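Local atomic coordinates of ancylostoma secreted protein 1 (Necator americanus, PDB entry 3NT8), a protein that is a two-CAP-domain secreted protein of the cysteine-rich secretory protein family, probably associated with the transition of infective hookworm larvae to parasitism. Residues K67-L72 with P187-G192; L344-W349 with N392-V397. All coordinates share one frame; numbering follows the deposited sequence.

Contact 1 (K67-L72 with P187-G192); sequences KNMYKL and PMWETG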
loop_
_atom_site.group_PDB
_atom_site.type_symbol
_atom_site.label_atom_id
_atom_site.label_comp_id
_atom_site.label_asym_id
_atom_site.label_seq_id
_atom_site.Cartn_x
_atom_site.Cartn_y
_atom_site.Cartn_z
ATOM N N LYS A 67 -6.239 -5.666 -13.596
ATOM C CA LYS A 67 -5.194 -4.927 -14.267
ATOM C C LYS A 67 -4.023 -4.820 -13.302
ATOM O O LYS A 67 -4.197 -5.001 -12.068
ATOM C CB LYS A 67 -5.696 -3.553 -14.697
ATOM C CG LYS A 67 -6.262 -2.666 -13.589
ATOM C CD LYS A 67 -6.639 -1.276 -14.176
ATOM C CE LYS A 67 -7.142 -0.310 -13.101
ATOM N NZ LYS A 67 -7.909 0.897 -13.661
ATOM N N ASN A 68 -2.835 -4.525 -13.837
ATOM C CA ASN A 68 -1.618 -4.409 -12.984
ATOM C C ASN A 68 -1.373 -5.647 -12.069
ATOM O O ASN A 68 -0.909 -5.532 -10.954
ATOM C CB ASN A 68 -1.698 -3.122 -12.121
ATOM C CG ASN A 68 -1.840 -1.853 -12.948
ATOM O OD1 ASN A 68 -1.345 -1.769 -14.070
ATOM N ND2 ASN A 68 -2.456 -0.848 -12.376
ATOM N N MET A 69 -1.729 -6.847 -12.515
ATOM C CA MET A 69 -1.416 -8.043 -11.728
ATOM C C MET A 69 -0.035 -8.490 -12.072
ATOM O O MET A 69 0.211 -8.943 -13.202
ATOM C CB MET A 69 -2.398 -9.170 -11.995
ATOM C CG MET A 69 -2.097 -10.454 -11.226
ATOM S SD MET A 69 -2.315 -10.356 -9.433
ATOM C CE MET A 69 -4.082 -10.171 -9.188
ATOM N N TYR A 70 0.887 -8.320 -11.125
ATOM C CA TYR A 70 2.313 -8.688 -11.316
ATOM C C TYR A 70 2.659 -10.182 -11.106
ATOM O O TYR A 70 2.129 -10.875 -10.208
ATOM C CB TYR A 70 3.268 -7.765 -10.514
ATOM C CG TYR A 70 3.460 -6.419 -11.165
ATOM C CD1 TYR A 70 4.657 -6.120 -11.830
ATOM C CD2 TYR A 70 2.415 -5.506 -11.243
ATOM C CE1 TYR A 70 4.834 -4.957 -12.490
ATOM C CE2 TYR A 70 2.589 -4.284 -11.890
ATOM C CZ TYR A 70 3.777 -4.011 -12.492
ATOM O OH TYR A 70 3.893 -2.788 -13.133
ATOM N N LYS A 71 3.512 -10.658 -11.991
ATOM C CA LYS A 71 4.082 -11.998 -11.913
ATOM C C LYS A 71 5.104 -11.904 -10.813
ATOM O O LYS A 71 5.840 -10.927 -10.763
ATOM C CB LYS A 71 4.780 -12.332 -13.211
ATOM C CG LYS A 71 5.266 -13.756 -13.305
ATOM C CD LYS A 71 5.821 -14.055 -14.712
ATOM C CE LYS A 71 6.224 -15.596 -14.790
ATOM N NZ LYS A 71 7.016 -15.949 -16.004
ATOM N N LEU A 72 5.140 -12.900 -9.945
ATOM C CA LEU A 72 6.182 -13.013 -8.922
ATOM C C LEU A 72 7.472 -13.559 -9.482
ATOM O O LEU A 72 7.457 -14.440 -10.346
ATOM C CB LEU A 72 5.667 -13.925 -7.749
ATOM C CG LEU A 72 4.324 -13.497 -7.099
ATOM C CD1 LEU A 72 3.844 -14.355 -5.871
ATOM C CD2 LEU A 72 4.457 -12.053 -6.649
ATOM N N PRO A 187 -7.930 -2.592 -1.709
ATOM C CA PRO A 187 -8.214 -3.577 -2.741
ATOM C C PRO A 187 -7.036 -4.502 -2.961
ATOM O O PRO A 187 -5.879 -4.059 -3.055
ATOM C CB PRO A 187 -8.506 -2.750 -3.983
ATOM C CG PRO A 187 -7.988 -1.335 -3.649
ATOM C CD PRO A 187 -8.144 -1.213 -2.179
ATOM N N MET A 188 -7.340 -5.793 -2.994
ATOM C CA MET A 188 -6.305 -6.805 -3.249
ATOM C C MET A 188 -5.776 -6.609 -4.670
ATOM O O MET A 188 -4.585 -6.795 -4.910
ATOM C CB MET A 188 -6.853 -8.199 -3.019
ATOM C CG MET A 188 -7.041 -8.462 -1.550
ATOM S SD MET A 188 -7.732 -10.024 -1.087
ATOM C CE MET A 188 -9.426 -9.800 -1.665
ATOM N N TRP A 189 -6.662 -6.149 -5.571
ATOM C CA TRP A 189 -6.290 -5.818 -6.956
ATOM C C TRP A 189 -7.360 -4.871 -7.519
ATOM O O TRP A 189 -8.517 -4.777 -7.009
ATOM C CB TRP A 189 -6.137 -7.121 -7.856
ATOM C CG TRP A 189 -7.469 -7.851 -8.088
ATOM C CD1 TRP A 189 -8.385 -7.627 -9.113
ATOM C CD2 TRP A 189 -8.026 -8.922 -7.302
ATOM N NE1 TRP A 189 -9.447 -8.505 -9.017
ATOM C CE2 TRP A 189 -9.251 -9.311 -7.918
ATOM C CE3 TRP A 189 -7.600 -9.609 -6.161
ATOM C CZ2 TRP A 189 -10.072 -10.303 -7.381
ATOM C CZ3 TRP A 189 -8.404 -10.625 -5.658
ATOM C CH2 TRP A 189 -9.646 -10.938 -6.249
ATOM N N GLU A 190 -7.025 -4.231 -8.635
ATOM C CA GLU A 190 -7.994 -3.333 -9.267
ATOM C C GLU A 190 -8.691 -4.028 -10.383
ATOM O O GLU A 190 -8.075 -4.691 -11.194
ATOM C CB GLU A 190 -7.309 -2.047 -9.738
ATOM C CG GLU A 190 -6.961 -1.116 -8.555
ATOM C CD GLU A 190 -6.403 0.233 -8.980
ATOM O OE1 GLU A 190 -5.489 0.284 -9.840
ATOM O OE2 GLU A 190 -6.885 1.242 -8.418
ATOM N N THR A 191 -10.008 -3.926 -10.401
ATOM C CA THR A 191 -10.801 -4.513 -11.506
ATOM C C THR A 191 -10.406 -3.824 -12.852
ATOM O O THR A 191 -10.393 -2.584 -12.967
ATOM C CB THR A 191 -12.331 -4.472 -11.199
ATOM O OG1 THR A 191 -12.600 -4.990 -9.896
ATOM C CG2 THR A 191 -13.122 -5.310 -12.168
ATOM N N GLY A 192 -10.020 -4.639 -13.836
ATOM C CA GLY A 192 -9.870 -4.149 -15.196
ATOM C C GLY A 192 -9.426 -5.272 -16.067
ATOM O O GLY A 192 -9.265 -6.391 -15.584
HETATM O O HOH W 1 -4.264 -4.096 -9.313
HETATM O O HOH W 2 -3.594 -1.400 -9.687
#
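K67 and E190 meet through backbone and side chain alike. The direct backbone link is K67 N to E190 O at 3.2 Å, with an N-H...O angle of 160°. A bridging water returns the link in the other direction: it donates to K67 O at 2.9 Å and accepts from E190 N, so the N and O of both residues are engaged, one link direct and one through water.

The charged side chains run past each other without forming a salt bridge. With CG of K67 set between its backbone N and carbonyl carbon (chi1 57°) and the rest of the chain extended, the methylenes cross E190, CE lying 3.8 Å from E190 CB. NZ stops 4.6 Å from OE1, a distance at which attraction is probably modest. A second water donates to the same OE1 over a short 2.5 Å and accepts from N68 ND2; that amide nitrogen also bonds S202.

This loose antiparallel pairing links 66-67 with the weakly bonded strand 190-191, placing the chain that leads to the edge strand 73-74 of the first CAP domain's sheet beside the segment that follows this domain's last long strand, 170-177.

Apolar contact takes over one step inward. M69, its chain bent at chi2 and chi3, brings CE to 3.9 Å from W189 CB and meets the indole obliquely. V51 of helix 34-52 and F149 and V153 of helix 147-153 touch the W189 side chain, while R48 and L213 touch M69.

Contact 2 (L344-W349 with N392-V397); sequences LTTALW and NYMGHV
A helix N-terminus in the second CAP domain is fastened here to a type II beta turn, Y393 to H396, in the loop beyond strand 381-388: L344 meets G395 and H396 through its backbone, while its side chain packs on N392 and M394. Two hydrogen bonds use both polar atoms of the L344 backbone. Its N donates to H396 O at 3.0 Å, tilted 34° from that carbonyl plane, and its O accepts from G395 N at 2.7 Å. The turn is closed by H396 N bonding Y393 O, and G395, with a positive phi, sits where a side chain would jam against the preceding carbonyl oxygen.

T345 caps the helix 346-349: its OG1 accepts from L348 N, while its O takes W349 N. The beginning of the helix is thereby fixed directly beside the residue that grips the turn.

Side chains add an apolar patch around M394. Bends at chi2 and chi3 turn the M394 chain so that CE rests against the peptide between the cap residue T345 and T346, 3.5 Å from T346 N, with T346 CG2 also close. SD touches both L344 CD2 and W349 CE3 and makes a Met-aromatic contact with W349, 4.5 Å from the centroid of the six-membered ring and 37° off its normal, hence oblique.

CG of L344 is anti to its backbone N (chi1 177°), beside M394 SD, and the CD2 branch beyond it reaches the CA and CB of N392. The amide of N392 is held from helix 357-363 and its start, OD1 bonding T360 and ND2 bonding G357 O; ND2 also lies near the plane of the W349 indole at its edge, 4.4 Å from CZ3.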
loop_
_atom_site.group_PDB
_atom_site.type_symbol
_atom_site.label_atom_id
_atom_site.label_comp_id
_atom_site.label_asym_id
_atom_site.label_seq_id
_atom_site.Cartn_x
_atom_site.Cartn_y
_atom_site.Cartn_z
ATOM N N LEU A 344 -15.383 21.114 8.592
ATOM C CA LEU A 344 -14.812 20.321 9.623
ATOM C C LEU A 344 -15.344 20.739 10.988
ATOM O O LEU A 344 -14.831 21.713 11.592
ATOM C CB LEU A 344 -13.263 20.378 9.564
ATOM C CG LEU A 344 -12.507 19.627 10.657
ATOM C CD1 LEU A 344 -12.695 18.102 10.563
ATOM C CD2 LEU A 344 -11.021 19.924 10.664
ATOM N N THR A 345 -16.364 20.002 11.452
ATOM C CA THR A 345 -17.063 20.307 12.690
ATOM C C THR A 345 -16.647 19.387 13.834
ATOM O O THR A 345 -16.073 18.292 13.622
ATOM C CB THR A 345 -18.618 20.306 12.585
ATOM O OG1 THR A 345 -19.085 18.977 12.372
ATOM C CG2 THR A 345 -19.089 21.195 11.478
ATOM N N THR A 346 -16.880 19.871 15.057
ATOM C CA THR A 346 -16.594 19.097 16.251
ATOM C C THR A 346 -17.564 17.911 16.292
ATOM O O THR A 346 -17.189 16.850 16.766
ATOM C CB THR A 346 -16.596 19.975 17.588
ATOM O OG1 THR A 346 -17.897 20.500 17.843
ATOM C CG2 THR A 346 -15.648 21.154 17.451
ATOM N N ALA A 347 -18.779 18.083 15.747
ATOM C CA ALA A 347 -19.763 17.004 15.621
ATOM C C ALA A 347 -19.275 15.830 14.751
ATOM O O ALA A 347 -19.482 14.652 15.137
ATOM C CB ALA A 347 -21.113 17.528 15.116
ATOM N N LEU A 348 -18.651 16.138 13.603
ATOM C CA LEU A 348 -18.035 15.084 12.748
ATOM C C LEU A 348 -16.756 14.523 13.332
ATOM O O LEU A 348 -16.411 13.367 13.088
ATOM C CB LEU A 348 -17.697 15.595 11.346
ATOM C CG LEU A 348 -18.794 15.831 10.331
ATOM C CD1 LEU A 348 -18.129 16.578 9.221
ATOM C CD2 LEU A 348 -19.403 14.572 9.782
ATOM N N TRP A 349 -16.016 15.371 14.032
ATOM C CA TRP A 349 -14.749 14.978 14.687
ATOM C C TRP A 349 -15.014 13.949 15.801
ATOM O O TRP A 349 -14.385 12.870 15.863
ATOM C CB TRP A 349 -14.058 16.207 15.302
ATOM C CG TRP A 349 -12.654 15.916 15.743
ATOM C CD1 TRP A 349 -12.271 15.304 16.910
ATOM C CD2 TRP A 349 -11.444 16.192 15.009
ATOM N NE1 TRP A 349 -10.905 15.192 16.951
ATOM C CE2 TRP A 349 -10.370 15.725 15.797
ATOM C CE3 TRP A 349 -11.172 16.761 13.758
ATOM C CZ2 TRP A 349 -9.038 15.828 15.386
ATOM C CZ3 TRP A 349 -9.860 16.873 13.361
ATOM C CH2 TRP A 349 -8.809 16.406 14.169
ATOM N N ASN A 392 -7.073 22.089 9.059
ATOM C CA ASN A 392 -7.774 21.539 10.201
ATOM C C ASN A 392 -8.171 22.645 11.181
ATOM O O ASN A 392 -8.177 22.462 12.424
ATOM C CB ASN A 392 -7.021 20.386 10.884
ATOM C CG ASN A 392 -7.005 19.109 10.049
ATOM O OD1 ASN A 392 -7.307 19.117 8.865
ATOM N ND2 ASN A 392 -6.632 18.023 10.659
ATOM N N TYR A 393 -8.561 23.772 10.625
ATOM C CA TYR A 393 -9.245 24.767 11.410
ATOM C C TYR A 393 -10.678 24.294 11.728
ATOM O O TYR A 393 -11.475 24.120 10.806
ATOM C CB TYR A 393 -9.298 26.091 10.617
ATOM C CG TYR A 393 -7.998 26.598 10.052
ATOM C CD1 TYR A 393 -6.869 26.696 10.854
ATOM C CD2 TYR A 393 -7.917 27.074 8.725
ATOM C CE1 TYR A 393 -5.701 27.202 10.392
ATOM C CE2 TYR A 393 -6.741 27.581 8.224
ATOM C CZ TYR A 393 -5.619 27.634 9.082
ATOM O OH TYR A 393 -4.408 28.123 8.671
ATOM N N MET A 394 -10.990 24.126 13.018
ATOM C CA MET A 394 -12.304 23.644 13.477
ATOM C C MET A 394 -13.389 24.669 13.242
ATOM O O MET A 394 -13.304 25.817 13.705
ATOM C CB MET A 394 -12.308 23.247 14.962
ATOM C CG MET A 394 -11.419 22.082 15.321
ATOM S SD MET A 394 -11.699 20.539 14.387
ATOM C CE MET A 394 -13.361 20.177 14.898
ATOM N N GLY A 395 -14.405 24.216 12.516
ATOM C CA GLY A 395 -15.551 25.028 12.147
ATOM C C GLY A 395 -15.382 25.657 10.776
ATOM O O GLY A 395 -16.261 26.422 10.333
ATOM N N HIS A 396 -14.268 25.351 10.099
ATOM C CA HIS A 396 -13.986 25.955 8.767
ATOM C C HIS A 396 -14.165 24.917 7.657
ATOM O O HIS A 396 -14.014 23.707 7.909
ATOM C CB HIS A 396 -12.556 26.450 8.739
ATOM C CG HIS A 396 -12.254 27.416 7.636
ATOM N ND1 HIS A 396 -12.062 27.013 6.331
ATOM C CD2 HIS A 396 -12.050 28.762 7.653
ATOM C CE1 HIS A 396 -11.772 28.066 5.587
ATOM N NE2 HIS A 396 -11.757 29.137 6.363
ATOM N N VAL A 397 -14.542 25.362 6.450
ATOM C CA VAL A 397 -14.623 24.467 5.320
ATOM C C VAL A 397 -13.221 23.904 4.979
ATOM O O VAL A 397 -12.207 24.568 5.172
ATOM C CB VAL A 397 -15.231 25.130 4.091
ATOM C CG1 VAL A 397 -16.746 25.512 4.318
ATOM C CG2 VAL A 397 -14.429 26.276 3.755
#

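In this protein the two contacts fasten irregular segments by different means. Contact 1 is partly buried and belongs to the first CAP domain; contact 2 lies at the surface of the second. They share no elements, their centres are about 37 Å apart on opposite sides of the chain's centre, and one closes before the other opens. In contact 1 a single direct backbone bond is supplemented by two waters and charged side chains outside, with apolar packing against helices within. In contact 2 both backbone links are direct: two bonds hold a turn to a capped helix start, and L344, buried, and the exposed M394 supply most of the apolar contact.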